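Local structure of enoyl-CoA hydratase (Mycolicibacterium smegmatis, 7MCM) at residues T18-V23 with T58-F63; L130-E135 with D195-A200. The protein probably catalyses the reversible hydration of (2E)-enoyl-CoA to (3S)-3-hydroxyacyl-CoA, and may thereby take part in fatty acid oxidation. One frame throughout, in Å; residues are numbered along the deposited sequence. Where two conformers were deposited one is given.

Overall arrangement
Both contacts involve the six-stranded mixed sheet of the chain, with centres about 13 Å apart. Contact 1 comes first in the sequence and is complete before contact 2 begins. It pairs the neighbouring strands 16-21 and 54-59, which helix 33-48 connects in a beta-alpha-beta unit. Contact 2 lies two strands further across the sheet, where strand 130-134 receives the start of helix 197-209. That helix also reaches contact 1, since Leu198 packs on Thr58, whereas helix 33-48 meets Trp19 and Ile21 on the opposite face. The sheet of this crotonase-family subunit is therefore layered by helices, an early and a late one, on its two faces.

Contact 1: T18-V23 with T58-F63; sequences TWTIDV and TGAGRF
Ile21 runs alongside the carbonyl of Thr58, the group that also accepts its backbone N-H (Ile21 N to Thr58 O, 2.8 Å). Ile21 CB lies 3.8 Å from Thr58 O. Ile21 CG1, held beside the backbone N and anti to the carbonyl carbon (chi1 -56°), comes closer, at 3.6 Å from Thr58 O, and the tip methyl, Ile21 CD1, is still 4.0 Å from Thr58 O. Beyond the two segments this side chain packs on Leu57 and on Phe35 of helix 33-48, the connection of a beta-alpha-beta crossover that sets strands 16-21 and 54-59 parallel. Two more backbone bonds complete the ladder, Thr58 N to Trp19 O and Ala60 N to Ile21 O, the last holding the chain beside its partner just past the strand end. On the other face Thr20 and Thr58 stand next to each other with their side chains directed alike, Thr20 OG1 3.9 Å from Thr58 CG2. Thr58 OG1 is hydrogen-bonded to Ala112 O on the next strand. The methyl CG2 of Thr20, anti to its backbone N, presses against Ala60 (Thr20 CG2 to Ala60 N, 3.4 Å), and Ala60 CB also meets the carboxylate of Asp22, 3.9 Å from Asp22 OD1.

Contact 2: L130-E135 with D195-A200; sequences LRIAAE and DELLPA
Leu197, in the first turn of helix 197-209, pushes its forked end against strand 130-134, where CD1 meets Ile132 and CD2 meets Ala134. Its CG is anti to the backbone N (chi1 172°), which places CG off the helix on the strand side; chi2 (65°) then sets the two methyls. One prong, Leu197 CD1, settles on the peptide that joins Ala133 to Ala134, 3.8 Å from Ala133 C, with the flank of Ile132 as a side wall: Leu197 CD1 is 3.7 Å from Ile132 CG1. The other prong, Leu197 CD2, comes up to the methyl of Ala134, 4.1 Å from Ala134 CB, while the CB of Ala133 points away from the helix.

Ile132 is the bump in the reverse direction. Its CG1 takes the crowded position between backbone N and carbonyl carbon, and the side chain crosses Leu197 obliquely. The terminal methyl, Ile132 CD1, then enters the dip between Leu197 and Ala200, lying 3.9 Å from Leu197 O and 4.2 Å from Ala200 CB. Leu192 of strand 191-192 touches both Ile132 and Ala200. The side chains that meet are all apolar and buried, with backbone atoms forming part of the walls, and their fit lays a helix over a parallel region of the central sheet, the layered alpha/beta packing of the crotonase fold.

Contact 1: T18-V23 with T58-F63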
loop_
_atom_site.group_PDB
_atom_site.type_symbol
_atom_site.label_atom_id
_atom_site.label_comp_id
_atom_site.label_asym_id
_atom_site.label_seq_id
_atom_site.Cartn_x
_atom_site.Cartn_y
_atom_site.Cartn_z
ATOM N N THR B 18 -5.025 -17.779 -30.692
ATOM C CA THR B 18 -6.261 -17.014 -30.701
ATOM C C THR B 18 -7.310 -17.776 -29.909
ATOM O O THR B 18 -7.518 -18.976 -30.132
ATOM C CB THR B 18 -6.737 -16.745 -32.124
ATOM O OG1 THR B 18 -5.699 -16.073 -32.837
ATOM C CG2 THR B 18 -7.969 -15.846 -32.108
ATOM N N TRP B 19 -7.936 -17.086 -28.962
ATOM C CA TRP B 19 -9.051 -17.609 -28.183
ATOM C C TRP B 19 -10.307 -16.900 -28.666
ATOM O O TRP B 19 -10.394 -15.671 -28.581
ATOM C CB TRP B 19 -8.854 -17.356 -26.690
ATOM C CG TRP B 19 -7.601 -17.932 -26.099
ATOM C CD1 TRP B 19 -6.680 -18.731 -26.716
ATOM C CD2 TRP B 19 -7.137 -17.746 -24.758
ATOM N NE1 TRP B 19 -5.678 -19.063 -25.836
ATOM C CE2 TRP B 19 -5.936 -18.468 -24.627
ATOM C CE3 TRP B 19 -7.629 -17.040 -23.650
ATOM C CZ2 TRP B 19 -5.219 -18.510 -23.430
ATOM C CZ3 TRP B 19 -6.917 -17.080 -22.468
ATOM C CH2 TRP B 19 -5.719 -17.800 -22.368
ATOM N N THR B 20 -11.270 -17.666 -29.184
ATOM C CA THR B 20 -12.507 -17.101 -29.705
ATOM C C THR B 20 -13.645 -17.525 -28.785
ATOM O O THR B 20 -13.965 -18.717 -28.690
ATOM C CB THR B 20 -12.769 -17.547 -31.142
ATOM O OG1 THR B 20 -11.630 -17.251 -31.955
ATOM C CG2 THR B 20 -13.957 -16.800 -31.695
ATOM N N ILE B 21 -14.252 -16.538 -28.112
ATOM C CA ILE B 21 -15.433 -16.793 -27.298
ATOM C C ILE B 21 -16.549 -17.265 -28.207
ATOM O O ILE B 21 -16.861 -16.613 -29.210
ATOM C CB ILE B 21 -15.847 -15.516 -26.554
ATOM C CG1 ILE B 21 -14.685 -14.975 -25.712
ATOM C CG2 ILE B 21 -17.119 -15.779 -25.705
ATOM C CD1 ILE B 21 -14.900 -13.539 -25.237
ATOM N N ASP B 22 -17.158 -18.416 -27.875
ATOM C CA ASP B 22 -18.171 -18.990 -28.772
ATOM C C ASP B 22 -19.332 -19.546 -27.930
ATOM O O ASP B 22 -19.454 -20.749 -27.695
ATOM C CB ASP B 22 -17.545 -20.053 -29.691
ATOM C CG ASP B 22 -18.401 -20.356 -30.931
ATOM O OD1 ASP B 22 -19.524 -19.814 -31.041
ATOM O OD2 ASP B 22 -17.942 -21.131 -31.805
ATOM N N VAL B 23 -20.207 -18.649 -27.476
ATOM C CA VAL B 23 -21.415 -19.036 -26.748
ATOM C C VAL B 23 -22.600 -18.497 -27.541
ATOM O O VAL B 23 -23.171 -17.459 -27.176
ATOM C CB VAL B 23 -21.387 -18.518 -25.299
ATOM C CG1 VAL B 23 -22.546 -19.071 -24.490
ATOM C CG2 VAL B 23 -20.068 -18.886 -24.635
ATOM N N THR B 58 -10.914 -12.755 -28.771
ATOM C CA THR B 58 -11.915 -12.148 -29.634
ATOM C C THR B 58 -13.198 -12.975 -29.531
ATOM O O THR B 58 -13.231 -14.019 -28.877
ATOM C CB THR B 58 -11.387 -12.056 -31.072
ATOM O OG1 THR B 58 -12.164 -11.133 -31.833
ATOM C CG2 THR B 58 -11.398 -13.413 -31.744
ATOM N N GLY B 59 -14.264 -12.492 -30.155
ATOM C CA GLY B 59 -15.569 -13.154 -30.096
ATOM C C GLY B 59 -16.002 -13.661 -31.460
ATOM O O GLY B 59 -15.739 -13.014 -32.478
ATOM N N ALA B 60 -16.682 -14.812 -31.475
ATOM C CA ALA B 60 -17.268 -15.326 -32.703
ATOM C C ALA B 60 -18.528 -14.547 -33.066
ATOM O O ALA B 60 -19.358 -14.241 -32.207
ATOM C CB ALA B 60 -17.603 -16.817 -32.568
ATOM N N GLY B 61 -18.675 -14.239 -34.350
ATOM C CA GLY B 61 -19.904 -13.622 -34.811
ATOM C C GLY B 61 -19.936 -12.122 -34.562
ATOM O O GLY B 61 -18.919 -11.432 -34.613
ATOM N N ARG B 62 -21.140 -11.626 -34.266
ATOM C CA ARG B 62 -21.411 -10.200 -34.171
ATOM C C ARG B 62 -20.967 -9.582 -32.850
ATOM O O ARG B 62 -20.746 -8.371 -32.795
ATOM C CB ARG B 62 -22.909 -9.975 -34.338
ATOM C CG ARG B 62 -23.306 -8.663 -34.955
ATOM C CD ARG B 62 -24.795 -8.441 -34.743
ATOM N NE ARG B 62 -25.465 -9.677 -34.347
ATOM C CZ ARG B 62 -26.694 -9.743 -33.849
ATOM N NH1 ARG B 62 -27.426 -8.651 -33.669
ATOM N NH2 ARG B 62 -27.204 -10.934 -33.527
ATOM N N PHE B 63 -20.846 -10.377 -31.793
ATOM C CA PHE B 63 -20.562 -9.890 -30.454
ATOM C C PHE B 63 -19.122 -10.206 -30.080
ATOM O O PHE B 63 -18.572 -11.222 -30.507
ATOM C CB PHE B 63 -21.480 -10.544 -29.411
ATOM C CG PHE B 63 -22.933 -10.170 -29.536
ATOM C CD1 PHE B 63 -23.763 -10.873 -30.385
ATOM C CD2 PHE B 63 -23.478 -9.156 -28.758
ATOM C CE1 PHE B 63 -25.102 -10.552 -30.498
ATOM C CE2 PHE B 63 -24.828 -8.833 -28.862
ATOM C CZ PHE B 63 -25.633 -9.533 -29.734
#

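Contact 2: L130-E135 with D195-A200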
loop_
_atom_site.group_PDB
_atom_site.type_symbol
_atom_site.label_atom_id
_atom_site.label_comp_id
_atom_site.label_asym_id
_atom_site.label_seq_id
_atom_site.Cartn_x
_atom_site.Cartn_y
_atom_site.Cartn_z
ATOM N N LEU B 130 -3.885 -5.052 -23.966
ATOM C CA LEU B 130 -4.018 -4.127 -25.085
ATOM C C LEU B 130 -5.388 -4.345 -25.687
ATOM O O LEU B 130 -5.853 -5.484 -25.740
ATOM C CB LEU B 130 -2.954 -4.374 -26.178
ATOM C CG LEU B 130 -1.502 -4.111 -25.818
ATOM C CD1 LEU B 130 -0.584 -4.478 -26.950
ATOM C CD2 LEU B 130 -1.396 -2.637 -25.533
ATOM N N ARG B 131 -6.028 -3.268 -26.145
ATOM C CA ARG B 131 -7.303 -3.372 -26.840
ATOM C C ARG B 131 -7.217 -2.696 -28.195
ATOM O O ARG B 131 -6.668 -1.599 -28.317
ATOM C CB ARG B 131 -8.439 -2.732 -26.055
ATOM C CG ARG B 131 -8.979 -3.561 -24.920
ATOM C CD ARG B 131 -9.521 -2.633 -23.823
ATOM N NE ARG B 131 -8.466 -1.799 -23.266
ATOM C CZ ARG B 131 -7.544 -2.257 -22.433
ATOM N NH1 ARG B 131 -7.522 -3.534 -22.068
ATOM N NH2 ARG B 131 -6.629 -1.421 -21.952
ATOM N N ILE B 132 -7.754 -3.369 -29.213
ATOM C CA ILE B 132 -8.077 -2.756 -30.492
ATOM C C ILE B 132 -9.506 -3.166 -30.821
ATOM O O ILE B 132 -10.014 -4.169 -30.313
ATOM C CB ILE B 132 -7.102 -3.176 -31.615
ATOM C CG1 ILE B 132 -7.206 -4.667 -31.875
ATOM C CG2 ILE B 132 -5.665 -2.859 -31.243
ATOM C CD1 ILE B 132 -6.320 -5.137 -33.023
ATOM N N ALA B 133 -10.158 -2.385 -31.689
ATOM C CA ALA B 133 -11.590 -2.558 -31.905
ATOM C C ALA B 133 -11.955 -2.420 -33.371
ATOM O O ALA B 133 -11.316 -1.678 -34.124
ATOM C CB ALA B 133 -12.422 -1.545 -31.096
ATOM N N ALA B 134 -13.003 -3.149 -33.760
ATOM C CA ALA B 134 -13.691 -2.946 -35.027
ATOM C C ALA B 134 -14.571 -1.704 -34.955
ATOM O O ALA B 134 -15.019 -1.301 -33.881
ATOM C CB ALA B 134 -14.568 -4.154 -35.379
ATOM N N GLU B 135 -14.840 -1.118 -36.131
ATOM C CA GLU B 135 -15.686 0.070 -36.186
ATOM C C GLU B 135 -17.084 -0.192 -35.637
ATOM O O GLU B 135 -17.746 0.746 -35.183
ATOM C CB GLU B 135 -15.770 0.600 -37.626
ATOM C CG GLU B 135 -14.449 1.189 -38.133
ATOM C CD GLU B 135 -14.529 1.747 -39.544
ATOM O OE1 GLU B 135 -15.541 1.505 -40.234
ATOM O OE2 GLU B 135 -13.575 2.434 -39.964
ATOM N N ASP B 195 -13.338 -6.012 -41.345
ATOM C CA ASP B 195 -12.484 -6.954 -42.063
ATOM C C ASP B 195 -11.010 -6.855 -41.685
ATOM O O ASP B 195 -10.269 -7.823 -41.899
ATOM C CB ASP B 195 -12.595 -6.736 -43.576
ATOM C CG ASP B 195 -13.987 -6.974 -44.098
ATOM O OD1 ASP B 195 -14.774 -7.648 -43.395
ATOM O OD2 ASP B 195 -14.295 -6.494 -45.215
ATOM N N GLU B 196 -10.556 -5.703 -41.187
ATOM C CA GLU B 196 -9.149 -5.486 -40.858
ATOM C C GLU B 196 -8.809 -5.751 -39.399
ATOM O O GLU B 196 -7.638 -5.646 -39.031
ATOM C CB GLU B 196 -8.730 -4.052 -41.207
ATOM C CG GLU B 196 -8.449 -3.819 -42.672
ATOM C CD GLU B 196 -7.371 -4.750 -43.203
ATOM O OE1 GLU B 196 -6.263 -4.796 -42.609
ATOM O OE2 GLU B 196 -7.633 -5.439 -44.212
ATOM N N LEU B 197 -9.790 -6.086 -38.557
ATOM C CA LEU B 197 -9.532 -6.201 -37.123
ATOM C C LEU B 197 -8.557 -7.335 -36.812
ATOM O O LEU B 197 -7.533 -7.127 -36.154
ATOM C CB LEU B 197 -10.843 -6.412 -36.371
ATOM C CG LEU B 197 -10.632 -6.740 -34.897
ATOM C CD1 LEU B 197 -9.998 -5.567 -34.141
ATOM C CD2 LEU B 197 -11.943 -7.162 -34.264
ATOM N N LEU B 198 -8.876 -8.555 -37.248
ATOM C CA LEU B 198 -8.025 -9.698 -36.932
ATOM C C LEU B 198 -6.665 -9.604 -37.632
ATOM O O LEU B 198 -5.652 -9.909 -36.996
ATOM C CB LEU B 198 -8.736 -11.013 -37.278
ATOM C CG LEU B 198 -9.776 -11.417 -36.225
ATOM C CD1 LEU B 198 -10.541 -12.646 -36.679
ATOM C CD2 LEU B 198 -9.120 -11.673 -34.888
ATOM N N PRO B 199 -6.577 -9.209 -38.920
ATOM C CA PRO B 199 -5.250 -8.890 -39.477
ATOM C C PRO B 199 -4.458 -7.890 -38.648
ATOM O O PRO B 199 -3.245 -8.062 -38.474
ATOM C CB PRO B 199 -5.589 -8.336 -40.863
ATOM C CG PRO B 199 -6.792 -9.087 -41.258
ATOM C CD PRO B 199 -7.599 -9.250 -39.987
ATOM N N ALA B 200 -5.104 -6.849 -38.118
ATOM C CA ALA B 200 -4.380 -5.901 -37.277
ATOM C C ALA B 200 -3.973 -6.530 -35.952
ATOM O O ALA B 200 -2.887 -6.246 -35.431
ATOM C CB ALA B 200 -5.229 -4.660 -37.023
#